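Local coordinates for protein spindle pole body component (Chaetomium thermophilum, PDB 6L82) that probably binds gamma-tubulin and microtubule minus ends as a GCP5 subunit of the gamma-tubulin complex, this chain being its N-terminal piece, at residues 53-65 with 92-105. Sequence-based numbering, arbitrary orientation.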
loop_
_atom_site.group_PDB
_atom_site.type_symbol
_atom_site.label_atom_id
_atom_site.label_comp_id
_atom_site.label_asym_id
_atom_site.label_seq_id
_atom_site.Cartn_x
_atom_site.Cartn_y
_atom_site.Cartn_z
ATOM N N THR A 53 9.784 4.905 -9.316
ATOM C CA THR A 53 8.508 5.206 -9.943
ATOM C C THR A 53 8.638 6.422 -10.846
ATOM O O THR A 53 9.299 7.409 -10.505
ATOM C CB THR A 53 7.398 5.454 -8.922
ATOM O OG1 THR A 53 7.288 6.857 -8.660
ATOM C CG2 THR A 53 7.642 4.698 -7.646
ATOM N N ASN A 54 7.979 6.337 -11.996
ATOM C CA ASN A 54 7.994 7.367 -13.027
ATOM C C ASN A 54 6.731 8.207 -12.850
ATOM O O ASN A 54 5.616 7.712 -13.052
ATOM C CB ASN A 54 8.077 6.683 -14.396
ATOM C CG ASN A 54 7.854 7.615 -15.570
ATOM O OD1 ASN A 54 7.561 8.809 -15.435
ATOM N ND2 ASN A 54 8.011 7.054 -16.759
ATOM N N GLN A 55 6.907 9.475 -12.456
ATOM C CA GLN A 55 5.762 10.309 -12.093
ATOM C C GLN A 55 4.877 10.616 -13.297
ATOM O O GLN A 55 3.659 10.784 -13.149
ATOM C CB GLN A 55 6.236 11.610 -11.442
ATOM C CG GLN A 55 5.124 12.368 -10.743
ATOM C CD GLN A 55 5.600 13.657 -10.085
ATOM O OE1 GLN A 55 6.751 14.068 -10.246
ATOM N NE2 GLN A 55 4.711 14.293 -9.323
ATOM N N PHE A 56 5.459 10.706 -14.492
ATOM C CA PHE A 56 4.624 10.887 -15.671
ATOM C C PHE A 56 3.697 9.694 -15.862
ATOM O O PHE A 56 2.506 9.864 -16.148
ATOM C CB PHE A 56 5.474 11.106 -16.916
ATOM C CG PHE A 56 4.668 11.081 -18.182
ATOM C CD1 PHE A 56 3.745 12.089 -18.448
ATOM C CD2 PHE A 56 4.796 10.036 -19.089
ATOM C CE1 PHE A 56 2.985 12.066 -19.604
ATOM C CE2 PHE A 56 4.037 10.007 -20.247
ATOM C CZ PHE A 56 3.132 11.024 -20.502
ATOM N N GLU A 57 4.217 8.478 -15.659
ATOM C CA GLU A 57 3.387 7.281 -15.781
ATOM C C GLU A 57 2.245 7.290 -14.770
ATOM O O GLU A 57 1.094 6.990 -15.119
ATOM C CB GLU A 57 4.250 6.028 -15.611
ATOM C CG GLU A 57 3.512 4.693 -15.766
ATOM C CD GLU A 57 2.912 4.483 -17.161
ATOM O OE1 GLU A 57 2.153 3.504 -17.336
ATOM O OE2 GLU A 57 3.194 5.284 -18.081
ATOM N N VAL A 58 2.549 7.616 -13.511
ATOM C CA VAL A 58 1.519 7.693 -12.477
ATOM C C VAL A 58 0.395 8.622 -12.916
ATOM O O VAL A 58 -0.791 8.303 -12.780
ATOM C CB VAL A 58 2.132 8.157 -11.143
ATOM C CG1 VAL A 58 1.034 8.614 -10.193
ATOM C CG2 VAL A 58 2.997 7.050 -10.504
ATOM N N GLN A 59 0.747 9.797 -13.443
ATOM C CA GLN A 59 -0.302 10.747 -13.808
ATOM C C GLN A 59 -1.056 10.273 -15.036
ATOM O O GLN A 59 -2.275 10.470 -15.133
ATOM C CB GLN A 59 0.278 12.147 -14.047
ATOM C CG GLN A 59 0.955 12.777 -12.816
ATOM C CD GLN A 59 -0.022 13.188 -11.711
ATOM O OE1 GLN A 59 -1.173 13.552 -11.981
ATOM N NE2 GLN A 59 0.442 13.139 -10.454
ATOM N N ASP A 60 -0.355 9.625 -15.970
ATOM C CA ASP A 60 -1.020 9.068 -17.139
ATOM C C ASP A 60 -1.987 7.959 -16.741
ATOM O O ASP A 60 -3.091 7.869 -17.288
ATOM C CB ASP A 60 0.020 8.561 -18.140
ATOM C CG ASP A 60 -0.592 8.149 -19.470
ATOM O OD1 ASP A 60 -0.993 9.045 -20.243
ATOM O OD2 ASP A 60 -0.652 6.932 -19.750
ATOM N N ARG A 61 -1.617 7.125 -15.768
ATOM C CA ARG A 61 -2.550 6.081 -15.352
ATOM C C ARG A 61 -3.737 6.679 -14.606
ATOM O O ARG A 61 -4.863 6.181 -14.715
ATOM C CB ARG A 61 -1.846 5.038 -14.488
ATOM C CG ARG A 61 -0.870 4.126 -15.235
ATOM C CD ARG A 61 0.021 3.302 -14.256
ATOM N NE ARG A 61 -0.699 2.221 -13.573
ATOM C CZ ARG A 61 -0.135 1.335 -12.749
ATOM N NH1 ARG A 61 1.166 1.385 -12.485
ATOM N NH2 ARG A 61 -0.877 0.394 -12.179
ATOM N N LEU A 62 -3.512 7.744 -13.838
ATOM C CA LEU A 62 -4.636 8.412 -13.198
ATOM C C LEU A 62 -5.523 9.106 -14.231
ATOM O O LEU A 62 -6.751 9.150 -14.077
ATOM C CB LEU A 62 -4.127 9.402 -12.154
ATOM C CG LEU A 62 -3.350 8.779 -10.988
ATOM C CD1 LEU A 62 -2.683 9.869 -10.173
ATOM C CD2 LEU A 62 -4.258 7.952 -10.106
ATOM N N ASN A 63 -4.927 9.638 -15.301
ATOM C CA ASN A 63 -5.731 10.230 -16.371
ATOM C C ASN A 63 -6.587 9.172 -17.061
ATOM O O ASN A 63 -7.783 9.380 -17.285
ATOM C CB ASN A 63 -4.834 10.956 -17.376
ATOM C CG ASN A 63 -4.264 12.250 -16.806
ATOM O OD1 ASN A 63 -4.815 12.809 -15.863
ATOM N ND2 ASN A 63 -3.164 12.728 -17.374
ATOM N N GLY A 64 -6.002 8.016 -17.374
ATOM C CA GLY A 64 -6.765 6.959 -18.020
ATOM C C GLY A 64 -7.887 6.403 -17.159
ATOM O O GLY A 64 -8.922 5.979 -17.682
ATOM N N LEU A 65 -7.698 6.384 -15.837
ATOM C CA LEU A 65 -8.774 5.992 -14.928
ATOM C C LEU A 65 -9.944 6.967 -15.011
ATOM O O LEU A 65 -11.102 6.560 -15.170
ATOM C CB LEU A 65 -8.249 5.928 -13.487
ATOM C CG LEU A 65 -7.854 4.570 -12.925
ATOM C CD1 LEU A 65 -7.287 4.741 -11.515
ATOM C CD2 LEU A 65 -9.057 3.636 -12.935
ATOM N N GLN A 92 2.214 18.216 -1.975
ATOM C CA GLN A 92 3.086 17.341 -2.753
ATOM C C GLN A 92 4.499 17.343 -2.178
ATOM O O GLN A 92 5.064 18.404 -1.911
ATOM C CB GLN A 92 3.123 17.776 -4.224
ATOM C CG GLN A 92 1.919 17.364 -5.071
ATOM C CD GLN A 92 2.224 16.243 -6.054
ATOM O OE1 GLN A 92 3.357 16.092 -6.514
ATOM N NE2 GLN A 92 1.202 15.453 -6.387
ATOM N N ASN A 93 5.072 16.154 -1.996
ATOM C CA ASN A 93 6.491 16.028 -1.680
ATOM C C ASN A 93 7.064 14.870 -2.501
ATOM O O ASN A 93 6.382 14.274 -3.341
ATOM C CB ASN A 93 6.704 15.863 -0.167
ATOM C CG ASN A 93 5.965 14.666 0.412
ATOM O OD1 ASN A 93 5.651 13.710 -0.291
ATOM N ND2 ASN A 93 5.699 14.713 1.716
ATOM N N GLN A 94 8.329 14.529 -2.252
ATOM C CA GLN A 94 8.963 13.485 -3.050
ATOM C C GLN A 94 8.280 12.134 -2.885
ATOM O O GLN A 94 8.410 11.271 -3.759
ATOM C CB GLN A 94 10.447 13.366 -2.689
ATOM C CG GLN A 94 10.688 12.913 -1.261
ATOM C CD GLN A 94 12.125 13.116 -0.823
ATOM O OE1 GLN A 94 13.063 12.836 -1.573
ATOM N NE2 GLN A 94 12.304 13.598 0.401
ATOM N N PHE A 95 7.549 11.922 -1.801
ATOM C CA PHE A 95 6.934 10.618 -1.615
ATOM C C PHE A 95 5.534 10.511 -2.224
ATOM O O PHE A 95 5.013 9.396 -2.334
ATOM C CB PHE A 95 6.902 10.274 -0.118
ATOM C CG PHE A 95 8.263 10.314 0.548
ATOM C CD1 PHE A 95 9.251 9.400 0.198
ATOM C CD2 PHE A 95 8.551 11.260 1.526
ATOM C CE1 PHE A 95 10.508 9.435 0.808
ATOM C CE2 PHE A 95 9.804 11.299 2.148
ATOM C CZ PHE A 95 10.782 10.386 1.785
ATOM N N THR A 96 4.921 11.618 -2.650
ATOM C CA THR A 96 3.571 11.537 -3.214
ATOM C C THR A 96 3.474 10.632 -4.447
ATOM O O THR A 96 2.607 9.745 -4.463
ATOM C CB THR A 96 3.032 12.939 -3.546
ATOM O OG1 THR A 96 3.328 13.855 -2.484
ATOM C CG2 THR A 96 1.512 12.880 -3.748
ATOM N N PRO A 97 4.308 10.785 -5.491
ATOM C CA PRO A 97 4.166 9.872 -6.647
ATOM C C PRO A 97 4.282 8.409 -6.275
ATOM O O PRO A 97 3.575 7.562 -6.849
ATOM C CB PRO A 97 5.317 10.293 -7.578
ATOM C CG PRO A 97 5.706 11.656 -7.142
ATOM C CD PRO A 97 5.424 11.731 -5.675
ATOM N N GLU A 98 5.171 8.084 -5.329
ATOM C CA GLU A 98 5.334 6.691 -4.921
ATOM C C GLU A 98 4.071 6.169 -4.267
ATOM O O GLU A 98 3.668 5.024 -4.496
ATOM C CB GLU A 98 6.510 6.543 -3.954
ATOM C CG GLU A 98 7.852 7.044 -4.453
ATOM C CD GLU A 98 9.002 6.596 -3.545
ATOM O OE1 GLU A 98 8.927 5.494 -2.962
ATOM O OE2 GLU A 98 9.976 7.354 -3.402
ATOM N N LEU A 99 3.439 6.990 -3.431
ATOM C CA LEU A 99 2.238 6.542 -2.737
ATOM C C LEU A 99 1.101 6.318 -3.714
ATOM O O LEU A 99 0.329 5.358 -3.573
ATOM C CB LEU A 99 1.842 7.558 -1.668
ATOM C CG LEU A 99 2.860 7.613 -0.526
ATOM C CD1 LEU A 99 2.704 8.869 0.341
ATOM C CD2 LEU A 99 2.726 6.336 0.308
ATOM N N LEU A 100 0.973 7.199 -4.709
ATOM C CA LEU A 100 -0.062 6.992 -5.709
ATOM C C LEU A 100 0.259 5.766 -6.543
ATOM O O LEU A 100 -0.640 4.991 -6.893
ATOM C CB LEU A 100 -0.229 8.234 -6.590
ATOM C CG LEU A 100 -0.556 9.588 -5.974
ATOM C CD1 LEU A 100 -0.249 10.771 -6.915
ATOM C CD2 LEU A 100 -2.024 9.598 -5.549
ATOM N N HIS A 101 1.545 5.562 -6.850
ATOM C CA HIS A 101 1.960 4.345 -7.542
ATOM C C HIS A 101 1.505 3.109 -6.786
ATOM O O HIS A 101 0.978 2.162 -7.384
ATOM C CB HIS A 101 3.475 4.322 -7.709
ATOM C CG HIS A 101 3.962 3.200 -8.569
ATOM N ND1 HIS A 101 5.300 2.954 -8.788
ATOM C CD2 HIS A 101 3.288 2.249 -9.261
ATOM C CE1 HIS A 101 5.430 1.917 -9.596
ATOM N NE2 HIS A 101 4.224 1.474 -9.903
ATOM N N LEU A 102 1.700 3.110 -5.467
ATOM C CA LEU A 102 1.240 2.009 -4.626
ATOM C C LEU A 102 -0.263 1.813 -4.756
ATOM O O LEU A 102 -0.734 0.676 -4.891
ATOM C CB LEU A 102 1.619 2.278 -3.159
ATOM C CG LEU A 102 1.012 1.314 -2.136
ATOM C CD1 LEU A 102 1.606 -0.087 -2.296
ATOM C CD2 LEU A 102 1.191 1.817 -0.701
ATOM N N LEU A 103 -1.035 2.911 -4.732
ATOM C CA LEU A 103 -2.488 2.783 -4.875
ATOM C C LEU A 103 -2.863 2.300 -6.272
ATOM O O LEU A 103 -3.750 1.450 -6.418
ATOM C CB LEU A 103 -3.201 4.105 -4.557
ATOM C CG LEU A 103 -2.888 4.729 -3.188
ATOM C CD1 LEU A 103 -3.669 6.017 -2.976
ATOM C CD2 LEU A 103 -3.138 3.730 -2.044
ATOM N N LEU A 104 -2.194 2.817 -7.308
ATOM C CA LEU A 104 -2.423 2.297 -8.657
ATOM C C LEU A 104 -2.186 0.791 -8.716
ATOM O O LEU A 104 -2.945 0.063 -9.368
ATOM C CB LEU A 104 -1.537 3.022 -9.670
ATOM C CG LEU A 104 -1.853 4.499 -9.867
ATOM C CD1 LEU A 104 -0.785 5.199 -10.672
ATOM C CD2 LEU A 104 -3.181 4.602 -10.583
ATOM N N GLU A 105 -1.156 0.299 -8.009
ATOM C CA GLU A 105 -0.862 -1.133 -8.033
ATOM C C GLU A 105 -1.902 -1.948 -7.275
ATOM O O GLU A 105 -2.091 -3.125 -7.583
ATOM C CB GLU A 105 0.523 -1.402 -7.454
ATOM C CG GLU A 105 1.662 -0.948 -8.354
ATOM C CD GLU A 105 1.620 -1.605 -9.718
ATOM O OE1 GLU A 105 1.625 -0.873 -10.726
ATOM O OE2 GLU A 105 1.587 -2.854 -9.780
#
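Pro-97 of helix 96-105, just past a capping box in which Asn-93 N donates to Thr-96 OG1 (2.9 Å) and Asn-93 OD1 weakly accepts from Thr-96 N, lays its ring against the side chain of Gln-55: CG of Pro-97 is 3.6 Å from CD of Gln-55, whose extended chain carries the amide across the proline. Leu-100 presents CB to CG1 of Val-58 at 3.8 Å and also packs on Leu-88 of helix 75-88. His-101 holds CG anti to the backbone N (chi1 -172°), which brings the ring alongside Thr-53, whose CG2 lies in the ring plane at the ND1 edge. Pro-97, Leu-100, His-101 and Leu-104 form the hole for Val-58; Leu-104 is the reciprocal knob, seated among Val-58, Arg-61, Leu-62 and Leu-65. This knobs-into-holes packing sets helix 55-65 against helix 96-105 at 46°, their axes 9.6 Å apart, and Leu-62 and Leu-65 also reach helix 75-88, the third helix of the group. CD2 of Leu-104 lies 3.6 Å from Leu-62 CD2, and its CB sits over one face of the Arg-61 guanidinium. Glu-105 OE1 lies in that guanidinium's plane and takes both end nitrogens of Arg-61 in a salt bridge, NH1 (2.9 Å) nearly along its C-O axis and NH2 (3.2 Å) from above the carboxylate plane. Were Arg-61 replaced by an alanine, the Glu-105 carboxylate would probably lose its charged mate, with an acidic side chain of the other protein's chain close to its OE2, and Leu-104 CB would lose the flat group packed against it.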